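Putative branched-chain amino acid aminotransferase IlvE (Streptococcus mutans, PDB 4DQN) is a putative branched-chain aminotransferase that probably transfers the amino group of leucine, isoleucine or valine to 2-oxoglutarate with pyridoxal phosphate as cofactor. Local coordinates at residues 20-25 and 115-120; 258-261 and 265-268. All coordinates share one frame; numbering follows the deposited sequence.

Contact 1: 20-25 and 115-120; sequences KLPFRY and EEYVPP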
loop_
_atom_site.group_PDB
_atom_site.type_symbol
_atom_site.label_atom_id
_atom_site.label_comp_id
_atom_site.label_asym_id
_atom_site.label_seq_id
_atom_site.Cartn_x
_atom_site.Cartn_y
_atom_site.Cartn_z
ATOM N N LYS A 20 -21.244 -10.886 6.875
ATOM C CA LYS A 20 -21.253 -10.221 8.179
ATOM C C LYS A 20 -21.789 -11.147 9.266
ATOM O O LYS A 20 -22.999 -11.334 9.393
ATOM C CB LYS A 20 -22.098 -8.948 8.112
ATOM C CG LYS A 20 -22.067 -8.114 9.387
ATOM C CD LYS A 20 -22.983 -6.897 9.237
ATOM C CE LYS A 20 -23.417 -6.385 10.600
ATOM N NZ LYS A 20 -24.780 -5.768 10.540
ATOM N N LEU A 21 -20.886 -11.725 10.050
ATOM C CA LEU A 21 -21.263 -12.658 11.110
ATOM C C LEU A 21 -21.581 -11.899 12.404
ATOM O O LEU A 21 -21.219 -10.729 12.536
ATOM C CB LEU A 21 -20.148 -13.698 11.325
ATOM C CG LEU A 21 -20.314 -15.033 10.575
ATOM C CD1 LEU A 21 -20.614 -14.803 9.116
ATOM C CD2 LEU A 21 -19.074 -15.918 10.711
ATOM N N PRO A 22 -22.288 -12.540 13.352
ATOM C CA PRO A 22 -22.684 -11.800 14.563
ATOM C C PRO A 22 -21.547 -11.172 15.385
ATOM O O PRO A 22 -21.745 -10.056 15.870
ATOM C CB PRO A 22 -23.404 -12.861 15.405
ATOM C CG PRO A 22 -23.938 -13.833 14.406
ATOM C CD PRO A 22 -22.905 -13.880 13.301
ATOM N N PHE A 23 -20.401 -11.836 15.542
ATOM C CA PHE A 23 -19.353 -11.313 16.428
ATOM C C PHE A 23 -17.984 -11.227 15.761
ATOM O O PHE A 23 -17.632 -12.102 14.969
ATOM C CB PHE A 23 -19.241 -12.192 17.684
ATOM C CG PHE A 23 -20.502 -12.243 18.485
ATOM C CD1 PHE A 23 -20.845 -11.188 19.326
ATOM C CD2 PHE A 23 -21.358 -13.326 18.380
ATOM C CE1 PHE A 23 -22.026 -11.220 20.053
ATOM C CE2 PHE A 23 -22.538 -13.367 19.105
ATOM C CZ PHE A 23 -22.874 -12.312 19.939
ATOM N N ARG A 24 -17.230 -10.162 16.059
ATOM C CA ARG A 24 -15.800 -10.099 15.725
ATOM C C ARG A 24 -15.069 -9.739 16.979
ATOM O O ARG A 24 -15.645 -9.125 17.881
ATOM C CB ARG A 24 -15.434 -8.959 14.773
ATOM C CG ARG A 24 -16.224 -8.786 13.558
ATOM C CD ARG A 24 -17.097 -7.568 13.677
ATOM N NE ARG A 24 -18.402 -8.023 14.058
ATOM C CZ ARG A 24 -19.198 -8.704 13.256
ATOM N NH1 ARG A 24 -18.846 -8.987 11.995
ATOM N NH2 ARG A 24 -20.368 -9.080 13.723
ATOM N N TYR A 25 -13.784 -10.075 17.013
ATOM C CA TYR A 25 -12.882 -9.614 18.063
ATOM C C TYR A 25 -12.282 -8.264 17.674
ATOM O O TYR A 25 -11.975 -8.021 16.504
ATOM C CB TYR A 25 -11.771 -10.645 18.233
ATOM C CG TYR A 25 -10.628 -10.275 19.153
ATOM C CD1 TYR A 25 -9.580 -9.458 18.716
ATOM C CD2 TYR A 25 -10.563 -10.790 20.432
ATOM C CE1 TYR A 25 -8.517 -9.151 19.551
ATOM C CE2 TYR A 25 -9.505 -10.490 21.276
ATOM C CZ TYR A 25 -8.490 -9.675 20.832
ATOM O OH TYR A 25 -7.436 -9.400 21.676
ATOM N N GLU A 115 -19.526 -20.318 16.166
ATOM C CA GLU A 115 -19.266 -21.727 15.841
ATOM C C GLU A 115 -20.324 -22.347 14.949
ATOM O O GLU A 115 -20.052 -23.296 14.198
ATOM C CB GLU A 115 -19.054 -22.578 17.107
ATOM C CG GLU A 115 -18.320 -23.899 16.799
ATOM C CD GLU A 115 -17.729 -24.601 18.020
ATOM O OE1 GLU A 115 -16.992 -23.956 18.805
ATOM O OE2 GLU A 115 -17.983 -25.817 18.179
ATOM N N GLU A 116 -21.530 -21.804 14.998
ATOM C CA GLU A 116 -22.598 -22.362 14.190
ATOM C C GLU A 116 -22.386 -22.016 12.711
ATOM O O GLU A 116 -23.058 -22.561 11.830
ATOM C CB GLU A 116 -23.968 -21.912 14.719
ATOM C CG GLU A 116 -24.285 -20.417 14.529
ATOM C CD GLU A 116 -23.589 -19.471 15.526
ATOM O OE1 GLU A 116 -22.688 -19.896 16.289
ATOM O OE2 GLU A 116 -23.954 -18.272 15.538
ATOM N N TYR A 117 -21.427 -21.133 12.425
ATOM C CA TYR A 117 -21.103 -20.814 11.027
ATOM C C TYR A 117 -19.930 -21.627 10.480
ATOM O O TYR A 117 -19.599 -21.535 9.292
ATOM C CB TYR A 117 -20.823 -19.310 10.851
ATOM C CG TYR A 117 -22.043 -18.450 11.040
ATOM C CD1 TYR A 117 -22.390 -17.977 12.299
ATOM C CD2 TYR A 117 -22.851 -18.113 9.964
ATOM C CE1 TYR A 117 -23.506 -17.201 12.483
ATOM C CE2 TYR A 117 -23.972 -17.328 10.137
ATOM C CZ TYR A 117 -24.290 -16.880 11.405
ATOM O OH TYR A 117 -25.400 -16.095 11.606
ATOM N N VAL A 118 -19.282 -22.403 11.340
ATOM C CA VAL A 118 -18.263 -23.327 10.861
ATOM C C VAL A 118 -19.004 -24.453 10.117
ATOM O O VAL A 118 -19.776 -25.195 10.731
ATOM C CB VAL A 118 -17.417 -23.897 12.020
ATOM C CG1 VAL A 118 -16.296 -24.779 11.475
ATOM C CG2 VAL A 118 -16.825 -22.763 12.853
ATOM N N PRO A 119 -18.795 -24.560 8.789
ATOM C CA PRO A 119 -19.559 -25.490 7.944
ATOM C C PRO A 119 -19.464 -26.937 8.428
ATOM O O PRO A 119 -18.493 -27.292 9.098
ATOM C CB PRO A 119 -18.888 -25.343 6.580
ATOM C CG PRO A 119 -18.362 -23.903 6.594
ATOM C CD PRO A 119 -17.837 -23.766 7.997
ATOM N N PRO A 120 -20.472 -27.759 8.100
ATOM C CA PRO A 120 -20.474 -29.165 8.507
ATOM C C PRO A 120 -19.367 -29.966 7.823
ATOM O O PRO A 120 -18.984 -29.660 6.700
ATOM C CB PRO A 120 -21.842 -29.670 8.011
ATOM C CG PRO A 120 -22.678 -28.455 7.843
ATOM C CD PRO A 120 -21.717 -27.379 7.409
#
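Leu21 and Tyr117 are the residues whose backbones come nearest, with Leu21 CA 8.2 Å from Tyr117 CA. The gap is bridged by side chains alone. Segment 20-25 is a loop that runs into strand 24-30. Tyr117 ends a short 3-10 turn, closed by the bond from Val118 N to Glu115 O.

The Tyr117 ring carries the contact. Its CG stands anti to the carbonyl carbon and beside the backbone N (chi1 -68°), which sends the ring out beneath Leu21, with its outer end reaching Pro22. Both residues meet the ring from the same side. Leu21 lies over that face in a CH-pi contact. Its CG is 3.9 Å from the centroid of the Tyr117 ring and only 14° off the normal. The methyls spread over the inner part of the tyrosine: Leu21 CD2 is 3.8 Å from Tyr117 CB, and Leu21 CD1 is 4.1 Å from Tyr117 CD2. The leucine and the tyrosine run past one another, pointing opposite ways.

Pro22 meets the outer end of the ring obliquely. Its CD is 3.5 Å from Tyr117 CE1. The same Pro22 CD is 3.7 Å from Tyr117 OH, and CG of the proline also borders this end.

The contact packs the loop before strand 24-30 against the loop after helix 100-113. Leu127 of strand 126-136 touches both Leu21 and Tyr117. Ala154 and Pro156 of strand 147-157 also pack on Leu21. Nearby, Phe23 O is hydrogen-bonded to Asn114 ND2, a polar tie close to the apolar patch.

The leucine is buried, whereas proline and tyrosine are partly exposed. No hydrogen bond crosses between the two segments. The contact is dispersion plus the CH-pi interaction, so it depends on shape rather than on directed polar groups.

Contact 2: 258-261 and 265-268; sequences YLAE and GMKA
Ala260 O accepts a hydrogen bond from Met266 N at 3.0 Å. The N-H...O angle of 162° is nearly straight, although the donor is tilted from the carbonyl plane. Glu261 O takes Gly265 N at 3.0 Å. This bond is more bent, at 133°, and its donor lies above the carbonyl plane. Two successive carbonyls of the last helical turn are therefore met by two successive amides of the chain as it turns back. Glu261 CA adds a CA-H...O contact of 3.3 Å with Met266 O.

Side chains fill in around this backbone. Ala260 CB touches Met266 SD and Ala268 CB, each at 4.1 Å. Met266 CB lies 3.4 Å from Ala260 O. The Glu261 side chain is extended, with CG anti to the backbone N (chi1 -179°), which carries the carboxylate out to a water. That water donates to Glu261 OE1 and also to Ala268 O.

Gly265 is the first residue to leave the helical conformation, with a positive phi that glycine adopts easily. Farther out, Met266 packs on Val317 of helix 316-329. Lys267 pairs through its backbone with Phe239.

This is the helix-to-strand turn of a beta-alpha-beta unit. Helix 251-262 connects strand 238-241 to strand 267-270, which run parallel and side by side.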
loop_
_atom_site.group_PDB
_atom_site.type_symbol
_atom_site.label_atom_id
_atom_site.label_comp_id
_atom_site.label_asym_id
_atom_site.label_seq_id
_atom_site.Cartn_x
_atom_site.Cartn_y
_atom_site.Cartn_z
ATOM N N TYR A 258 7.173 -29.359 4.315
ATOM C CA TYR A 258 7.288 -30.276 5.435
ATOM C C TYR A 258 6.711 -31.641 5.074
ATOM O O TYR A 258 7.377 -32.659 5.244
ATOM C CB TYR A 258 6.562 -29.689 6.645
ATOM C CG TYR A 258 6.733 -30.464 7.926
ATOM C CD1 TYR A 258 6.013 -31.630 8.165
ATOM C CD2 TYR A 258 7.591 -30.015 8.912
ATOM C CE1 TYR A 258 6.168 -32.334 9.342
ATOM C CE2 TYR A 258 7.753 -30.713 10.093
ATOM C CZ TYR A 258 7.035 -31.866 10.304
ATOM O OH TYR A 258 7.186 -32.553 11.490
ATOM N N LEU A 259 5.479 -31.665 4.569
ATOM C CA LEU A 259 4.815 -32.940 4.277
ATOM C C LEU A 259 5.498 -33.686 3.136
ATOM O O LEU A 259 5.670 -34.901 3.209
ATOM C CB LEU A 259 3.329 -32.736 3.975
ATOM C CG LEU A 259 2.523 -32.119 5.122
ATOM C CD1 LEU A 259 1.084 -31.862 4.710
ATOM C CD2 LEU A 259 2.584 -33.023 6.359
ATOM N N ALA A 260 5.904 -32.966 2.095
ATOM C CA ALA A 260 6.631 -33.585 0.984
ATOM C C ALA A 260 7.825 -34.402 1.483
ATOM O O ALA A 260 8.041 -35.543 1.054
ATOM C CB ALA A 260 7.088 -32.521 -0.016
ATOM N N GLU A 261 8.599 -33.817 2.392
ATOM C CA GLU A 261 9.753 -34.506 2.961
ATOM C C GLU A 261 9.337 -35.606 3.931
ATOM O O GLU A 261 9.689 -36.775 3.746
ATOM C CB GLU A 261 10.689 -33.517 3.677
ATOM C CG GLU A 261 11.942 -34.179 4.289
ATOM C CD GLU A 261 12.875 -33.194 4.974
ATOM O OE1 GLU A 261 12.703 -31.967 4.792
ATOM O OE2 GLU A 261 13.788 -33.645 5.697
ATOM N N GLY A 265 8.901 -38.575 1.528
ATOM C CA GLY A 265 10.309 -38.871 1.299
ATOM C C GLY A 265 10.912 -38.109 0.129
ATOM O O GLY A 265 11.907 -38.557 -0.463
ATOM N N MET A 266 10.315 -36.958 -0.201
ATOM C CA MET A 266 10.789 -36.132 -1.307
ATOM C C MET A 266 11.793 -35.108 -0.818
ATOM O O MET A 266 11.735 -34.648 0.327
ATOM C CB MET A 266 9.627 -35.386 -1.977
ATOM C CG MET A 266 8.528 -36.272 -2.537
ATOM S SD MET A 266 7.051 -35.325 -2.981
ATOM C CE MET A 266 7.597 -34.486 -4.470
ATOM N N LYS A 267 12.721 -34.752 -1.693
ATOM C CA LYS A 267 13.589 -33.622 -1.436
ATOM C C LYS A 267 12.699 -32.404 -1.611
ATOM O O LYS A 267 11.991 -32.283 -2.615
ATOM C CB LYS A 267 14.751 -33.604 -2.430
ATOM C CG LYS A 267 15.695 -32.419 -2.269
ATOM C CD LYS A 267 16.970 -32.623 -3.095
ATOM C CE LYS A 267 17.119 -31.554 -4.168
ATOM N NZ LYS A 267 18.362 -31.742 -4.971
ATOM N N ALA A 268 12.702 -31.531 -0.613
ATOM C CA ALA A 268 11.806 -30.379 -0.588
ATOM C C ALA A 268 12.611 -29.138 -0.273
ATOM O O ALA A 268 13.065 -28.959 0.865
ATOM C CB ALA A 268 10.714 -30.582 0.470
HETATM O O HOH W 1 14.451 -31.014 2.286
#

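From the N terminus, contact 1 opens just before strand 24-30 and closes after helix 100-113, spanning 89 residues that include both helices and strands. It ties the entry to the first strand of the seven-stranded antiparallel sheet to the loop leading into strand 126-136 of that sheet. Contact 2 comes much later and closes the short turn between helix 251-262 and strand 267-270, at the mixed sheet, with three residues between its segments. The two contacts follow in series and neither nest nor cross. The centres of contacts 1 and 2 are about 35 Å apart. Their nearest atoms are about 20 Å apart. One joins distant parts of the chain, the other is local.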